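Local coordinates for protein putative (Helicobacter pylori, PDB 4O8S) that belongs to the nucleotidyltransferase superfamily, in the AbiEii toxin family, and probably transfers a nucleotidyl group from a nucleotide to an acceptor molecule, at residues 180-185 and 204-209; 188-193 and 198-203; 148-153 and 173-178. All blocks are in the same frame, centred on the assembly; numbering follows the deposited sequence.

Contact 1. Residues 180-185 and 204-209; sequences DKLVSD and ETALEL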
loop_
_atom_site.group_PDB
_atom_site.type_symbol
_atom_site.label_atom_id
_atom_site.label_comp_id
_atom_site.label_asym_id
_atom_site.label_seq_id
_atom_site.Cartn_x
_atom_site.Cartn_y
_atom_site.Cartn_z
ATOM N N ASP A 180 -13.736 7.611 18.485
ATOM C CA ASP A 180 -14.014 9.047 18.424
ATOM C C ASP A 180 -12.758 9.847 18.097
ATOM O O ASP A 180 -12.810 10.818 17.342
ATOM C CB ASP A 180 -14.621 9.540 19.744
ATOM C CG ASP A 180 -16.122 9.305 19.823
ATOM O OD1 ASP A 180 -16.632 8.416 19.098
ATOM O OD2 ASP A 180 -16.791 10.011 20.615
ATOM N N LYS A 181 -11.634 9.436 18.674
ATOM C CA LYS A 181 -10.346 10.074 18.408
ATOM C C LYS A 181 -9.964 9.925 16.934
ATOM O O LYS A 181 -9.457 10.865 16.306
ATOM C CB LYS A 181 -9.260 9.462 19.300
ATOM C CG LYS A 181 -7.873 10.077 19.143
ATOM C CD LYS A 181 -6.818 9.230 19.868
ATOM C CE LYS A 181 -5.410 9.763 19.632
ATOM N NZ LYS A 181 -5.148 9.994 18.183
ATOM N N LEU A 182 -10.216 8.741 16.382
ATOM C CA LEU A 182 -9.933 8.485 14.971
ATOM C C LEU A 182 -10.750 9.424 14.086
ATOM O O LEU A 182 -10.238 9.985 13.119
ATOM C CB LEU A 182 -10.256 7.035 14.615
ATOM C CG LEU A 182 -9.383 5.924 15.196
ATOM C CD1 LEU A 182 -9.952 4.566 14.805
ATOM C CD2 LEU A 182 -7.935 6.063 14.735
ATOM N N VAL A 183 -12.027 9.597 14.420
ATOM C CA VAL A 183 -12.871 10.495 13.645
ATOM C C VAL A 183 -12.310 11.914 13.725
ATOM O O VAL A 183 -12.098 12.569 12.693
ATOM C CB VAL A 183 -14.334 10.438 14.123
ATOM C CG1 VAL A 183 -15.191 11.392 13.323
ATOM C CG2 VAL A 183 -14.858 9.029 13.969
ATOM N N SER A 184 -12.024 12.360 14.947
ATOM C CA SER A 184 -11.417 13.672 15.164
ATOM C C SER A 184 -10.114 13.824 14.386
ATOM O O SER A 184 -9.895 14.835 13.708
ATOM C CB SER A 184 -11.174 13.908 16.660
ATOM O OG SER A 184 -10.117 14.836 16.849
ATOM N N ASP A 185 -9.254 12.813 14.461
ATOM C CA ASP A 185 -7.974 12.881 13.755
ATOM C C ASP A 185 -8.091 12.927 12.226
ATOM O O ASP A 185 -7.292 13.588 11.561
ATOM C CB ASP A 185 -7.068 11.726 14.168
ATOM C CG ASP A 185 -6.606 11.838 15.602
ATOM O OD1 ASP A 185 -6.843 12.901 16.219
ATOM O OD2 ASP A 185 -6.002 10.865 16.110
ATOM N N GLU A 204 -18.388 5.015 10.522
ATOM C CA GLU A 204 -18.662 3.580 10.460
ATOM C C GLU A 204 -17.349 2.800 10.399
ATOM O O GLU A 204 -17.164 1.822 11.133
ATOM C CB GLU A 204 -19.558 3.239 9.259
ATOM C CG GLU A 204 -19.991 1.766 9.180
ATOM C CD GLU A 204 -20.869 1.458 7.962
ATOM O OE1 GLU A 204 -22.053 1.874 7.951
ATOM O OE2 GLU A 204 -20.375 0.796 7.019
ATOM N N THR A 205 -16.434 3.253 9.546
ATOM C CA THR A 205 -15.124 2.611 9.417
ATOM C C THR A 205 -14.388 2.588 10.757
ATOM O O THR A 205 -13.828 1.563 11.152
ATOM C CB THR A 205 -14.246 3.325 8.366
ATOM O OG1 THR A 205 -14.822 3.151 7.063
ATOM C CG2 THR A 205 -12.811 2.756 8.381
ATOM N N ALA A 206 -14.403 3.715 11.460
ATOM C CA ALA A 206 -13.698 3.824 12.731
ATOM C C ALA A 206 -14.276 2.861 13.770
ATOM O O ALA A 206 -13.530 2.158 14.468
ATOM C CB ALA A 206 -13.767 5.247 13.238
ATOM N N LEU A 207 -15.604 2.839 13.876
ATOM C CA LEU A 207 -16.285 1.947 14.812
ATOM C C LEU A 207 -16.016 0.504 14.461
ATOM O O LEU A 207 -15.643 -0.289 15.322
ATOM C CB LEU A 207 -17.802 2.182 14.785
ATOM C CG LEU A 207 -18.273 3.430 15.531
ATOM C CD1 LEU A 207 -19.762 3.696 15.291
ATOM C CD2 LEU A 207 -17.982 3.265 17.019
ATOM N N GLU A 208 -16.212 0.171 13.192
ATOM C CA GLU A 208 -16.056 -1.200 12.748
ATOM C C GLU A 208 -14.630 -1.729 12.952
ATOM O O GLU A 208 -14.450 -2.890 13.361
ATOM C CB GLU A 208 -16.502 -1.359 11.290
ATOM C CG GLU A 208 -16.495 -2.817 10.858
ATOM C CD GLU A 208 -17.083 -3.041 9.482
ATOM O OE1 GLU A 208 -17.082 -2.089 8.669
ATOM O OE2 GLU A 208 -17.539 -4.183 9.218
ATOM N N LEU A 209 -13.623 -0.890 12.685
ATOM C CA LEU A 209 -12.231 -1.313 12.879
ATOM C C LEU A 209 -11.898 -1.589 14.343
ATOM O O LEU A 209 -11.258 -2.600 14.652
ATOM C CB LEU A 209 -11.222 -0.302 12.304
ATOM C CG LEU A 209 -9.764 -0.680 12.635
ATOM C CD1 LEU A 209 -9.415 -2.050 12.042
ATOM C CD2 LEU A 209 -8.755 0.395 12.200
#
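Ala206 puts its single methyl against the neighbouring Leu182 and Val183, and those three side chains carry the contact. Leu182 and Ala206 point their CB atoms at each other, and CB meets CB at 4.2 Å. Beyond CB, the leucine turns along the interface, its CG anti to the carbonyl carbon (chi1 -69°), and CD1 also lies 4.2 Å from Ala206 CB. The alanine therefore faces both the root and one branch of the same side chain. Val183 leaves its helix on a flank and reaches the methyl with one branch: CG2 comes to 4.0 Å from Ala206 CB, whereas CG1, anti to the backbone N, points elsewhere. With so small a residue at the interface, the CA atoms of Leu182 and Ala206 stand only 6.4 Å apart, a close approach for two helices. Leu182 also rests on Phe175 of helix 166-176, while Leu209, one turn after Ala206, reaches both that helix and helix 147-159. The contact is wholly apolar. Helices 179-192 and 202-231 pack closely at an alanine, as in a helical bundle, here the one that forms the C-terminal part of this nucleotidyltransferase-like protein.

Contact 2. Residues 188-193 and 198-203; sequences VDVKLD and QIMDLE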
loop_
_atom_site.group_PDB
_atom_site.type_symbol
_atom_site.label_atom_id
_atom_site.label_comp_id
_atom_site.label_asym_id
_atom_site.label_seq_id
_atom_site.Cartn_x
_atom_site.Cartn_y
_atom_site.Cartn_z
ATOM N N VAL A 188 -11.037 15.844 8.664
ATOM C CA VAL A 188 -10.619 16.867 7.701
ATOM C C VAL A 188 -9.944 16.229 6.486
ATOM O O VAL A 188 -10.277 16.548 5.335
ATOM C CB VAL A 188 -9.661 17.910 8.332
ATOM C CG1 VAL A 188 -9.001 18.772 7.239
ATOM C CG2 VAL A 188 -10.411 18.780 9.346
ATOM N N ASP A 189 -9.004 15.327 6.747
ATOM C CA ASP A 189 -8.271 14.686 5.669
ATOM C C ASP A 189 -9.214 13.888 4.763
ATOM O O ASP A 189 -9.110 13.981 3.543
ATOM C CB ASP A 189 -7.159 13.795 6.217
ATOM C CG ASP A 189 -6.140 13.419 5.151
ATOM O OD1 ASP A 189 -5.677 14.343 4.425
ATOM O OD2 ASP A 189 -5.815 12.208 5.029
ATOM N N VAL A 190 -10.154 13.143 5.348
ATOM C CA VAL A 190 -11.138 12.410 4.537
ATOM C C VAL A 190 -11.873 13.311 3.547
ATOM O O VAL A 190 -11.926 13.015 2.350
ATOM C CB VAL A 190 -12.211 11.699 5.388
ATOM C CG1 VAL A 190 -13.326 11.186 4.489
ATOM C CG2 VAL A 190 -11.615 10.552 6.177
ATOM N N LYS A 191 -12.447 14.411 4.038
ATOM C CA LYS A 191 -13.251 15.280 3.180
ATOM C C LYS A 191 -12.433 15.920 2.057
ATOM O O LYS A 191 -12.957 16.215 0.977
ATOM C CB LYS A 191 -13.946 16.360 4.018
ATOM C CG LYS A 191 -14.812 15.785 5.141
ATOM C CD LYS A 191 -15.945 14.925 4.591
ATOM C CE LYS A 191 -16.694 14.206 5.718
ATOM N NZ LYS A 191 -17.551 13.061 5.244
ATOM N N LEU A 192 -11.145 16.116 2.318
ATOM C CA LEU A 192 -10.240 16.718 1.347
ATOM C C LEU A 192 -9.610 15.692 0.402
ATOM O O LEU A 192 -9.140 16.050 -0.676
ATOM C CB LEU A 192 -9.144 17.503 2.076
ATOM C CG LEU A 192 -9.606 18.766 2.811
ATOM C CD1 LEU A 192 -8.458 19.379 3.603
ATOM C CD2 LEU A 192 -10.174 19.761 1.815
ATOM N N ASP A 193 -9.599 14.420 0.801
ATOM C CA ASP A 193 -9.000 13.372 -0.029
ATOM C C ASP A 193 -9.980 12.860 -1.099
ATOM O O ASP A 193 -10.964 12.173 -0.782
ATOM C CB ASP A 193 -8.530 12.217 0.862
ATOM C CG ASP A 193 -7.627 11.226 0.128
ATOM O OD1 ASP A 193 -7.677 11.157 -1.116
ATOM O OD2 ASP A 193 -6.868 10.504 0.811
ATOM N N GLN A 198 -15.721 10.319 -1.544
ATOM C CA GLN A 198 -16.977 9.832 -2.115
ATOM C C GLN A 198 -17.308 8.386 -1.723
ATOM O O GLN A 198 -18.401 7.904 -2.019
ATOM C CB GLN A 198 -16.966 9.959 -3.641
ATOM C CG GLN A 198 -16.850 11.392 -4.152
ATOM C CD GLN A 198 -17.899 12.309 -3.539
ATOM O OE1 GLN A 198 -17.588 13.148 -2.683
ATOM N NE2 GLN A 198 -19.154 12.148 -3.970
ATOM N N ILE A 199 -16.385 7.690 -1.059
ATOM C CA ILE A 199 -16.610 6.270 -0.770
ATOM C C ILE A 199 -16.517 5.859 0.706
ATOM O O ILE A 199 -16.946 4.769 1.088
ATOM C CB ILE A 199 -15.653 5.369 -1.588
ATOM C CG1 ILE A 199 -14.192 5.702 -1.263
ATOM C CG2 ILE A 199 -15.923 5.519 -3.071
ATOM C CD1 ILE A 199 -13.188 4.705 -1.843
HETATM N N MSE A 200 -15.959 6.724 1.536
HETATM C CA MSE A 200 -15.668 6.322 2.891
HETATM C C MSE A 200 -16.636 6.942 3.900
HETATM O O MSE A 200 -16.882 8.156 3.875
HETATM C CB MSE A 200 -14.222 6.667 3.229
HETATM C CG MSE A 200 -13.778 6.115 4.557
HETATM SE SE MSE A 200 -11.983 6.828 4.980
HETATM C CE MSE A 200 -11.535 5.585 6.400
ATOM N N ASP A 201 -17.211 6.097 4.752
ATOM C CA ASP A 201 -17.982 6.556 5.903
ATOM C C ASP A 201 -17.007 6.457 7.065
ATOM O O ASP A 201 -16.783 5.360 7.606
ATOM C CB ASP A 201 -19.206 5.655 6.131
ATOM C CG ASP A 201 -20.075 6.108 7.309
ATOM O OD1 ASP A 201 -19.539 6.582 8.343
ATOM O OD2 ASP A 201 -21.316 5.968 7.200
ATOM N N LEU A 202 -16.416 7.595 7.430
ATOM C CA LEU A 202 -15.355 7.627 8.430
ATOM C C LEU A 202 -15.811 7.089 9.786
ATOM O O LEU A 202 -15.103 6.280 10.411
ATOM C CB LEU A 202 -14.787 9.042 8.577
ATOM C CG LEU A 202 -13.787 9.193 9.729
ATOM C CD1 LEU A 202 -12.667 8.190 9.602
ATOM C CD2 LEU A 202 -13.210 10.598 9.780
ATOM N N GLU A 203 -16.982 7.532 10.241
ATOM C CA GLU A 203 -17.522 7.069 11.517
ATOM C C GLU A 203 -17.723 5.550 11.542
ATOM O O GLU A 203 -17.281 4.878 12.469
ATOM C CB GLU A 203 -18.847 7.781 11.839
ATOM C CG GLU A 203 -18.727 8.996 12.772
ATOM C CD GLU A 203 -18.585 8.610 14.254
ATOM O OE1 GLU A 203 -18.410 7.400 14.548
ATOM O OE2 GLU A 203 -18.643 9.519 15.124
HETATM O O HOH W 1 -17.451 10.512 6.570
#
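Val190 fits against Met200 and Leu202 where the chain turns back in a helix-loop-helix, the last turn of helix 179-192 meeting the entry to helix 202-231. The tight part centres on one methyl. Val190 CG2 touches SE of Met200, present as selenomethionine, at 3.9 Å, and it touches Leu202 CD2 at the same distance of 3.9 Å. The valine and the methionine cross at about a right angle: Met200 is stretched out, with CG anti to the backbone N (chi1 -172°) and an extended chain beyond, so the selenium passes across the end of the valine branch. Leu202 approaches the same methyl at a slant. All three are buried, with Leu150 of helix 147-159 touching both Met200 and Leu202, and Ala147 touching Val190. Asp201 fixes the start of helix 202-231 as its N-cap, OD1 accepting from Glu204 N. The other side of the contact is far looser: Lys191, on the exposed side of its helix, meets the opposite segment through solvent rather than directly. One water bridges the two segments, accepting from Lys191 NZ at 2.9 Å and from the first-turn backbone Leu202 N at 3.2 Å.

Contact 3. Residues 148-153 and 173-178; sequences RDLFDL and KDFSKD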
loop_
_atom_site.group_PDB
_atom_site.type_symbol
_atom_site.label_atom_id
_atom_site.label_comp_id
_atom_site.label_asym_id
_atom_site.label_seq_id
_atom_site.Cartn_x
_atom_site.Cartn_y
_atom_site.Cartn_z
ATOM N N ARG A 148 -6.129 7.493 4.552
ATOM C CA ARG A 148 -5.869 6.266 3.799
ATOM C C ARG A 148 -5.357 5.155 4.689
ATOM O O ARG A 148 -5.639 3.983 4.433
ATOM C CB ARG A 148 -4.857 6.527 2.690
ATOM C CG ARG A 148 -5.425 7.339 1.554
ATOM C CD ARG A 148 -4.330 7.942 0.669
ATOM N NE ARG A 148 -4.897 8.984 -0.185
ATOM C CZ ARG A 148 -4.268 9.551 -1.217
ATOM N NH1 ARG A 148 -3.034 9.177 -1.559
ATOM N NH2 ARG A 148 -4.887 10.496 -1.914
ATOM N N ASP A 149 -4.600 5.510 5.727
ATOM C CA ASP A 149 -4.080 4.501 6.635
ATOM C C ASP A 149 -5.235 3.785 7.342
ATOM O O ASP A 149 -5.205 2.564 7.552
ATOM C CB ASP A 149 -3.140 5.138 7.657
ATOM C CG ASP A 149 -1.870 5.688 7.017
ATOM O OD1 ASP A 149 -1.532 5.239 5.897
ATOM O OD2 ASP A 149 -1.217 6.570 7.632
ATOM N N LEU A 150 -6.255 4.554 7.707
ATOM C CA LEU A 150 -7.423 3.987 8.370
ATOM C C LEU A 150 -8.226 3.118 7.409
ATOM O O LEU A 150 -8.592 1.986 7.745
ATOM C CB LEU A 150 -8.310 5.102 8.927
ATOM C CG LEU A 150 -9.572 4.610 9.637
ATOM C CD1 LEU A 150 -9.228 3.637 10.760
ATOM C CD2 LEU A 150 -10.354 5.786 10.184
ATOM N N PHE A 151 -8.490 3.643 6.215
ATOM C CA PHE A 151 -9.218 2.898 5.197
ATOM C C PHE A 151 -8.535 1.558 4.941
ATOM O O PHE A 151 -9.173 0.492 4.911
ATOM C CB PHE A 151 -9.214 3.688 3.892
ATOM C CG PHE A 151 -10.039 3.057 2.795
ATOM C CD1 PHE A 151 -9.524 2.019 2.016
ATOM C CD2 PHE A 151 -11.335 3.507 2.539
ATOM C CE1 PHE A 151 -10.291 1.430 0.999
ATOM C CE2 PHE A 151 -12.120 2.921 1.532
ATOM C CZ PHE A 151 -11.594 1.883 0.758
ATOM N N ASP A 152 -7.227 1.623 4.724
ATOM C CA ASP A 152 -6.478 0.431 4.360
ATOM C C ASP A 152 -6.407 -0.580 5.488
ATOM O O ASP A 152 -6.568 -1.789 5.246
ATOM C CB ASP A 152 -5.076 0.797 3.878
ATOM C CG ASP A 152 -5.104 1.730 2.688
ATOM O OD1 ASP A 152 -6.150 1.792 2.014
ATOM O OD2 ASP A 152 -4.080 2.399 2.423
ATOM N N LEU A 153 -6.172 -0.105 6.714
ATOM C CA LEU A 153 -6.105 -1.013 7.861
ATOM C C LEU A 153 -7.455 -1.682 8.120
ATOM O O LEU A 153 -7.511 -2.851 8.498
ATOM C CB LEU A 153 -5.613 -0.297 9.123
ATOM C CG LEU A 153 -4.085 -0.131 9.195
ATOM C CD1 LEU A 153 -3.697 0.658 10.444
ATOM C CD2 LEU A 153 -3.415 -1.499 9.195
ATOM N N LYS A 173 -5.413 -3.045 17.685
ATOM C CA LYS A 173 -6.336 -2.797 18.791
ATOM C C LYS A 173 -5.984 -1.500 19.508
ATOM O O LYS A 173 -6.856 -0.666 19.764
ATOM C CB LYS A 173 -6.307 -3.977 19.772
ATOM C CG LYS A 173 -7.337 -3.913 20.896
ATOM C CD LYS A 173 -7.296 -5.176 21.760
ATOM C CE LYS A 173 -8.204 -5.042 22.984
ATOM N NZ LYS A 173 -8.272 -6.293 23.807
ATOM N N ASP A 174 -4.699 -1.328 19.812
ATOM C CA ASP A 174 -4.205 -0.124 20.469
ATOM C C ASP A 174 -4.528 1.114 19.626
ATOM O O ASP A 174 -5.000 2.131 20.139
ATOM C CB ASP A 174 -2.694 -0.250 20.673
ATOM C CG ASP A 174 -2.184 0.541 21.871
ATOM O OD1 ASP A 174 -2.706 1.649 22.150
ATOM O OD2 ASP A 174 -1.240 0.048 22.529
ATOM N N PHE A 175 -4.284 1.006 18.323
ATOM C CA PHE A 175 -4.514 2.107 17.389
ATOM C C PHE A 175 -5.990 2.491 17.293
ATOM O O PHE A 175 -6.317 3.659 17.109
ATOM C CB PHE A 175 -3.996 1.710 15.997
ATOM C CG PHE A 175 -4.496 2.589 14.871
ATOM C CD1 PHE A 175 -4.060 3.906 14.745
ATOM C CD2 PHE A 175 -5.377 2.081 13.912
ATOM C CE1 PHE A 175 -4.507 4.722 13.688
ATOM C CE2 PHE A 175 -5.833 2.882 12.844
ATOM C CZ PHE A 175 -5.397 4.211 12.738
ATOM N N SER A 176 -6.875 1.502 17.404
ATOM C CA SER A 176 -8.287 1.714 17.083
ATOM C C SER A 176 -9.221 1.716 18.301
ATOM O O SER A 176 -10.443 1.676 18.143
ATOM C CB SER A 176 -8.755 0.655 16.081
ATOM O OG SER A 176 -8.675 -0.646 16.644
ATOM N N LYS A 177 -8.648 1.773 19.502
ATOM C CA LYS A 177 -9.419 1.645 20.745
ATOM C C LYS A 177 -10.394 2.815 21.007
ATOM O O LYS A 177 -11.398 2.651 21.716
ATOM C CB LYS A 177 -8.453 1.506 21.921
ATOM C CG LYS A 177 -7.528 2.696 22.031
ATOM C CD LYS A 177 -6.471 2.531 23.091
ATOM C CE LYS A 177 -5.469 3.681 22.987
ATOM N NZ LYS A 177 -4.335 3.526 23.946
ATOM N N ASP A 178 -10.088 3.980 20.437
ATOM C CA ASP A 178 -10.851 5.211 20.664
ATOM C C ASP A 178 -11.402 5.713 19.334
ATOM O O ASP A 178 -10.831 6.625 18.732
ATOM C CB ASP A 178 -9.940 6.279 21.289
ATOM C CG ASP A 178 -10.710 7.498 21.823
ATOM O OD1 ASP A 178 -11.786 7.854 21.281
ATOM O OD2 ASP A 178 -10.213 8.117 22.792
#
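OD1 of Asp149, beside the Leu150 that meets Phe175 across the contact, is gripped by two cations, forming salt bridges with Lys133 NZ and Arg144 NH2. The setting is a helical bundle in which helix 147-159 packs on the end of helix 166-176, the next helix in the chain. Between them the contact is apolar and depends on one aromatic ring. Phe175 extends toward helix 147-159 with its CG anti to the backbone N (chi1 164°), bringing one side of the ring between two leucine branches a turn apart. Leu150 CD1 lies 4.1 Å from Phe175 CE2, and both leucines come at a slant to the ring. Leu153 points toward the partner helix and also touches Leu134 and Cys137 of helix 126-139, so it links three helices. On the far side of the second segment, Lys177 NZ forms a salt bridge of 3.1 Å with Asp174 OD1, which it meets nearly in line with the C-O bond. Leu153 CD1 reaches two ring atoms, Phe175 CE2 at 3.9 Å and Phe175 CD2 at 4.1 Å.

In the fold
All three contacts lie in the helical part of the chain that follows the strands. Contact 3 closes first, between helices 147-159 and 166-176. Helix 179-192 comes next: it meets helix 202-231 in contact 1 and, in contact 2, nested inside the loop closed by contact 1, the loop leading into that helix and its first turn. The centres of contacts 1 and 3 are about 8 Å apart, those of 1 and 2 about 11 Å, and those of 2 and 3 about 14 Å. A salt bridge from Arg148 to Asp193 ties contact 3 to contact 2. Through their shared packing the four helices build the C-terminal helical part beside the strand-containing part of the protein.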